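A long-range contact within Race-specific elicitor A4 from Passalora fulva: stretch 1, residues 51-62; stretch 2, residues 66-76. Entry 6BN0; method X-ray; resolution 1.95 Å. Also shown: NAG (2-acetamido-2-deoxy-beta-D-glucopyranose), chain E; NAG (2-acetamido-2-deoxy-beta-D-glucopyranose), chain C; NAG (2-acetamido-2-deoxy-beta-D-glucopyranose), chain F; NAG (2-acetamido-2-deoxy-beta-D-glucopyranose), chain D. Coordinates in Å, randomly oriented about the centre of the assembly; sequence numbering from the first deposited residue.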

# COMPACT_ATOMS: atom_id res chain seq x y z
N PRO A 51 11.10 -0.24 2.55
CA PRO A 51 11.50 1.18 2.51
C PRO A 51 10.32 2.14 2.45
O PRO A 51 9.30 1.88 1.80
CB PRO A 51 12.33 1.25 1.22
CG PRO A 51 11.66 0.20 0.31
CD PRO A 51 11.34 -0.93 1.26
N CYS A 52 10.46 3.29 3.09
CA CYS A 52 9.57 4.42 2.79
C CYS A 52 10.05 5.15 1.53
O CYS A 52 11.21 5.02 1.13
CB CYS A 52 9.53 5.39 3.98
SG CYS A 52 8.51 4.86 5.41
N PRO A 53 9.15 5.88 0.85
CA PRO A 53 9.59 6.69 -0.29
C PRO A 53 10.50 7.79 0.20
O PRO A 53 10.53 8.08 1.39
CB PRO A 53 8.29 7.28 -0.88
CG PRO A 53 7.23 6.28 -0.46
CD PRO A 53 7.67 5.87 0.95
N LYS A 54 11.27 8.37 -0.73
CA LYS A 54 12.16 9.48 -0.43
C LYS A 54 11.46 10.57 0.36
O LYS A 54 10.40 11.05 -0.03
CB LYS A 54 12.71 10.05 -1.75
CG LYS A 54 13.73 11.19 -1.58
CD LYS A 54 14.22 11.65 -2.99
CE LYS A 54 15.25 12.76 -2.89
NZ LYS A 54 15.72 13.27 -4.24
N GLY A 55 12.07 10.96 1.49
CA GLY A 55 11.60 12.10 2.25
C GLY A 55 10.61 11.76 3.36
O GLY A 55 10.29 12.63 4.18
N LEU A 56 10.11 10.53 3.40
CA LEU A 56 9.03 10.14 4.30
C LEU A 56 9.56 9.28 5.43
O LEU A 56 10.63 8.65 5.33
CB LEU A 56 7.94 9.37 3.56
CG LEU A 56 7.35 10.21 2.41
CD1 LEU A 56 6.08 9.51 1.85
CD2 LEU A 56 7.01 11.64 2.90
N GLN A 57 8.78 9.23 6.50
CA GLN A 57 9.17 8.49 7.69
C GLN A 57 7.95 7.72 8.21
O GLN A 57 6.81 8.14 7.96
CB GLN A 57 9.70 9.41 8.81
CG GLN A 57 11.00 10.18 8.46
CD GLN A 57 11.45 11.04 9.61
OE1 GLN A 57 10.67 11.35 10.49
NE2 GLN A 57 12.69 11.48 9.58
N TRP A 58 8.21 6.60 8.89
CA TRP A 58 7.14 5.73 9.37
C TRP A 58 6.22 6.49 10.34
O TRP A 58 6.70 7.13 11.28
CB TRP A 58 7.73 4.49 10.10
CG TRP A 58 6.62 3.52 10.49
CD1 TRP A 58 6.26 3.13 11.76
CD2 TRP A 58 5.72 2.87 9.59
NE1 TRP A 58 5.20 2.24 11.70
CE2 TRP A 58 4.84 2.08 10.38
CE3 TRP A 58 5.57 2.87 8.19
CZ2 TRP A 58 3.82 1.29 9.81
CZ3 TRP A 58 4.54 2.08 7.62
CH2 TRP A 58 3.69 1.29 8.44
N ASN A 59 4.91 6.35 10.14
CA ASN A 59 3.89 6.88 11.05
C ASN A 59 3.14 5.69 11.66
O ASN A 59 2.24 5.10 11.04
CB ASN A 59 2.96 7.85 10.29
CG ASN A 59 1.93 8.53 11.19
OD1 ASN A 59 1.26 9.48 10.76
ND2 ASN A 59 1.76 8.03 12.40
N ASP A 60 3.53 5.32 12.87
CA ASP A 60 2.99 4.15 13.57
C ASP A 60 1.68 4.44 14.27
O ASP A 60 1.17 3.57 14.99
CB ASP A 60 4.01 3.65 14.60
CG ASP A 60 3.82 2.17 14.94
OD1 ASP A 60 3.81 1.81 16.14
OD2 ASP A 60 3.69 1.36 13.99
N ASN A 61 1.13 5.64 14.14
CA ASN A 61 -0.09 5.97 14.87
C ASN A 61 -1.27 5.11 14.43
O ASN A 61 -1.37 4.68 13.28
CB ASN A 61 -0.43 7.46 14.70
CG ASN A 61 0.31 8.35 15.66
OD1 ASN A 61 0.26 8.16 16.88
ND2 ASN A 61 1.01 9.35 15.13
N VAL A 62 -2.19 4.87 15.36
CA VAL A 62 -3.41 4.15 15.05
C VAL A 62 -4.12 4.82 13.88
O VAL A 62 -4.27 6.05 13.84
CB VAL A 62 -4.33 4.11 16.28
CG1 VAL A 62 -5.71 3.64 15.86
CG2 VAL A 62 -3.75 3.22 17.34
C1 NAG E . -1.76 11.69 2.02
C2 NAG E . -0.66 12.74 1.90
C3 NAG E . -1.21 14.16 2.14
C4 NAG E . -2.46 14.39 1.28
C5 NAG E . -3.45 13.22 1.39
C6 NAG E . -4.59 13.36 0.42
C7 NAG E . 1.66 12.11 2.20
C8 NAG E . 2.80 11.78 3.14
N2 NAG E . 0.49 12.42 2.75
O3 NAG E . -0.24 15.13 1.74
O4 NAG E . -3.15 15.58 1.64
O5 NAG E . -2.79 11.98 1.11
O6 NAG E . -5.47 12.25 0.48
O7 NAG E . 1.80 12.11 0.99
C1 NAG C . -2.06 6.45 1.26
C2 NAG C . -3.29 7.38 1.21
C3 NAG C . -2.85 8.85 1.06
C4 NAG C . -1.76 9.21 2.05
C5 NAG C . -0.62 8.20 1.97
C6 NAG C . 0.49 8.48 2.97
C7 NAG C . -5.45 6.78 0.19
C8 NAG C . -6.17 6.41 -1.09
N2 NAG C . -4.14 7.00 0.08
O3 NAG C . -4.00 9.66 1.28
O4 NAG C . -1.13 10.45 1.73
O5 NAG C . -1.14 6.90 2.25
O6 NAG C . 1.48 7.45 2.97
O7 NAG C . -6.04 6.86 1.27
C1 NAG F . 0.67 12.00 -2.09
C2 NAG F . 1.66 13.14 -2.39
C3 NAG F . 0.96 14.49 -2.30
C4 NAG F . -0.33 14.51 -3.12
C5 NAG F . -1.22 13.34 -2.73
C6 NAG F . -2.46 13.20 -3.58
C7 NAG F . 4.04 12.90 -1.78
C8 NAG F . 5.04 12.88 -0.64
N2 NAG F . 2.76 13.10 -1.44
O3 NAG F . 1.85 15.51 -2.75
O4 NAG F . -1.04 15.71 -2.81
O5 NAG F . -0.49 12.12 -2.90
O6 NAG F . -3.29 12.18 -3.05
O7 NAG F . 4.39 12.73 -2.95
C1 NAG D . 2.25 1.84 -1.77
C2 NAG D . 3.14 3.04 -1.47
C3 NAG D . 2.30 4.31 -1.27
C4 NAG D . 1.28 4.48 -2.39
C5 NAG D . 0.51 3.20 -2.62
C6 NAG D . -0.39 3.32 -3.84
C7 NAG D . 5.25 2.79 -0.26
C8 NAG D . 5.90 2.52 1.09
N2 NAG D . 3.92 2.79 -0.27
O3 NAG D . 3.17 5.44 -1.24
O4 NAG D . 0.27 5.44 -2.06
O5 NAG D . 1.43 2.13 -2.88
O6 NAG D . -1.08 2.11 -4.11
O7 NAG D . 5.91 2.95 -1.29
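Stretch 2, residues 66-76: WCDYPNLSTCP

Stretch 2 enters as a short strand, Trp-66 to Asp-68, laid antiparallel against strand Gln-57 to Asn-59; the two are strongly twisted, their N-to-C directions 124° apart, with axes approaching to 4.3 Å. It then runs through a 3-10 segment, Pro-70 to Leu-72, and returns as loop along the same partner, so that Asn-59 and Ser-73 lie with CA atoms 4.4 Å apart.

The backbone ladder fixes the register. Gln-57 and Asp-68 form a hydrogen-bonded pair, Gln-57 N to Asp-68 O at 2.8 Å and Asp-68 N to Gln-57 O at 2.7 Å. Trp-58 and Cys-67 are the non-hydrogen-bonded pair, their CA atoms 4.5 Å apart. At Asn-59 the ladder frays: Asn-59 N gives a sound bond to Trp-66 O (2.8 Å), but Trp-66 N to Asn-59 O is weak at 3.3 Å. The carbonyl of Trp-58, pointing away from this strand, is taken by the returning loop, Thr-74 N to Trp-58 O at 3.1 Å.

Side chains add to the pairing, just past the strand at Asp-60 and from within it at Gln-57. Asp-60 N donates to Thr-74 OG1 at 2.9 Å, and Gln-57 OE1 lies 2.8 Å from Ser-73 OG; a water bridges Gln-57 OE1 and Pro-70 O.

Covalent and apolar contacts gather around Cys-67, on the sheet face it shares with Trp-58. Its SG closes a disulfide with Cys-52 SG at 2.2 Å, chi3 -81°, while Pro-53 CD and Leu-56 CB each lie 3.9 Å from Cys-67 CB. The sulfur sits at the edge of the Trp-58 six-membered ring, and Trp-66 N lies over a face of that indole, 3.5 Å from Trp-58 CH2. The rule is compact: a short ladder sets register, a disulfide locks one flank, and the returning loop satisfies the outward carbonyl.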

# COMPACT_ATOMS: atom_id res chain seq x y z
N TRP A 66 1.57 4.06 7.95
CA TRP A 66 2.03 4.37 6.62
C TRP A 66 3.21 5.33 6.72
O TRP A 66 3.49 5.90 7.78
CB TRP A 66 0.88 4.93 5.77
CG TRP A 66 0.27 6.20 6.23
CD1 TRP A 66 0.87 7.23 6.92
CD2 TRP A 66 -1.08 6.62 5.96
NE1 TRP A 66 -0.03 8.27 7.09
CE2 TRP A 66 -1.22 7.92 6.50
CE3 TRP A 66 -2.16 6.04 5.29
CZ2 TRP A 66 -2.45 8.64 6.41
CZ3 TRP A 66 -3.37 6.76 5.21
CH2 TRP A 66 -3.49 8.03 5.76
N CYS A 67 3.90 5.51 5.59
CA CYS A 67 4.97 6.50 5.52
C CYS A 67 4.39 7.91 5.37
O CYS A 67 3.40 8.11 4.66
CB CYS A 67 5.88 6.14 4.35
SG CYS A 67 6.60 4.50 4.49
N ASP A 68 4.99 8.88 6.06
CA ASP A 68 4.36 10.20 6.23
C ASP A 68 5.42 11.28 6.22
O ASP A 68 6.62 10.99 6.29
CB ASP A 68 3.53 10.26 7.55
CG ASP A 68 2.21 11.09 7.40
OD1 ASP A 68 2.13 11.98 6.54
OD2 ASP A 68 1.23 10.82 8.10
N TYR A 69 4.98 12.55 6.15
CA TYR A 69 5.94 13.64 6.27
C TYR A 69 6.58 13.59 7.65
O TYR A 69 5.90 13.24 8.64
CB TYR A 69 5.30 15.03 6.04
CG TYR A 69 4.63 15.11 4.69
CD1 TYR A 69 5.38 15.14 3.52
CD2 TYR A 69 3.24 15.15 4.59
CE1 TYR A 69 4.77 15.23 2.29
CE2 TYR A 69 2.63 15.23 3.37
CZ TYR A 69 3.39 15.27 2.22
OH TYR A 69 2.78 15.34 0.99
N PRO A 70 7.86 13.96 7.77
CA PRO A 70 8.55 13.86 9.08
C PRO A 70 7.84 14.54 10.23
O PRO A 70 7.77 13.97 11.32
CB PRO A 70 9.92 14.49 8.79
CG PRO A 70 10.17 14.08 7.31
CD PRO A 70 8.79 14.28 6.66
N ASN A 71 7.27 15.73 10.03
CA ASN A 71 6.57 16.39 11.13
C ASN A 71 5.33 15.64 11.60
O ASN A 71 4.79 15.97 12.65
CB ASN A 71 6.19 17.82 10.73
CG ASN A 71 5.13 17.85 9.68
OD1 ASN A 71 5.25 17.21 8.64
ND2 ASN A 71 4.05 18.57 9.96
N LEU A 72 4.85 14.63 10.86
CA LEU A 72 3.73 13.82 11.30
C LEU A 72 4.15 12.41 11.66
O LEU A 72 3.29 11.61 12.04
CB LEU A 72 2.64 13.74 10.22
CG LEU A 72 2.09 15.08 9.77
CD1 LEU A 72 1.21 14.91 8.50
CD2 LEU A 72 1.34 15.68 10.93
N SER A 73 5.42 12.08 11.55
CA SER A 73 5.84 10.71 11.77
C SER A 73 6.02 10.45 13.25
O SER A 73 6.05 11.37 14.07
CB SER A 73 7.15 10.43 11.05
OG SER A 73 8.22 10.95 11.85
N THR A 74 6.19 9.18 13.59
CA THR A 74 6.46 8.78 14.97
C THR A 74 7.97 8.51 15.19
O THR A 74 8.36 7.84 16.15
CB THR A 74 5.60 7.56 15.35
OG1 THR A 74 5.74 6.55 14.35
CG2 THR A 74 4.09 7.92 15.52
N CYS A 75 8.82 9.02 14.32
CA CYS A 75 10.25 8.93 14.54
C CYS A 75 10.57 9.46 15.94
O CYS A 75 10.08 10.54 16.31
CB CYS A 75 11.00 9.74 13.48
SG CYS A 75 12.86 9.52 13.48
N PRO A 76 11.34 8.74 16.76
CA PRO A 76 11.71 9.27 18.08
C PRO A 76 12.65 10.45 18.01
O PRO A 76 12.81 11.15 19.01
CB PRO A 76 12.37 8.09 18.78
CG PRO A 76 12.52 7.03 17.78
CD PRO A 76 12.05 7.49 16.45
O HOH W 1 10.75 13.70 12.27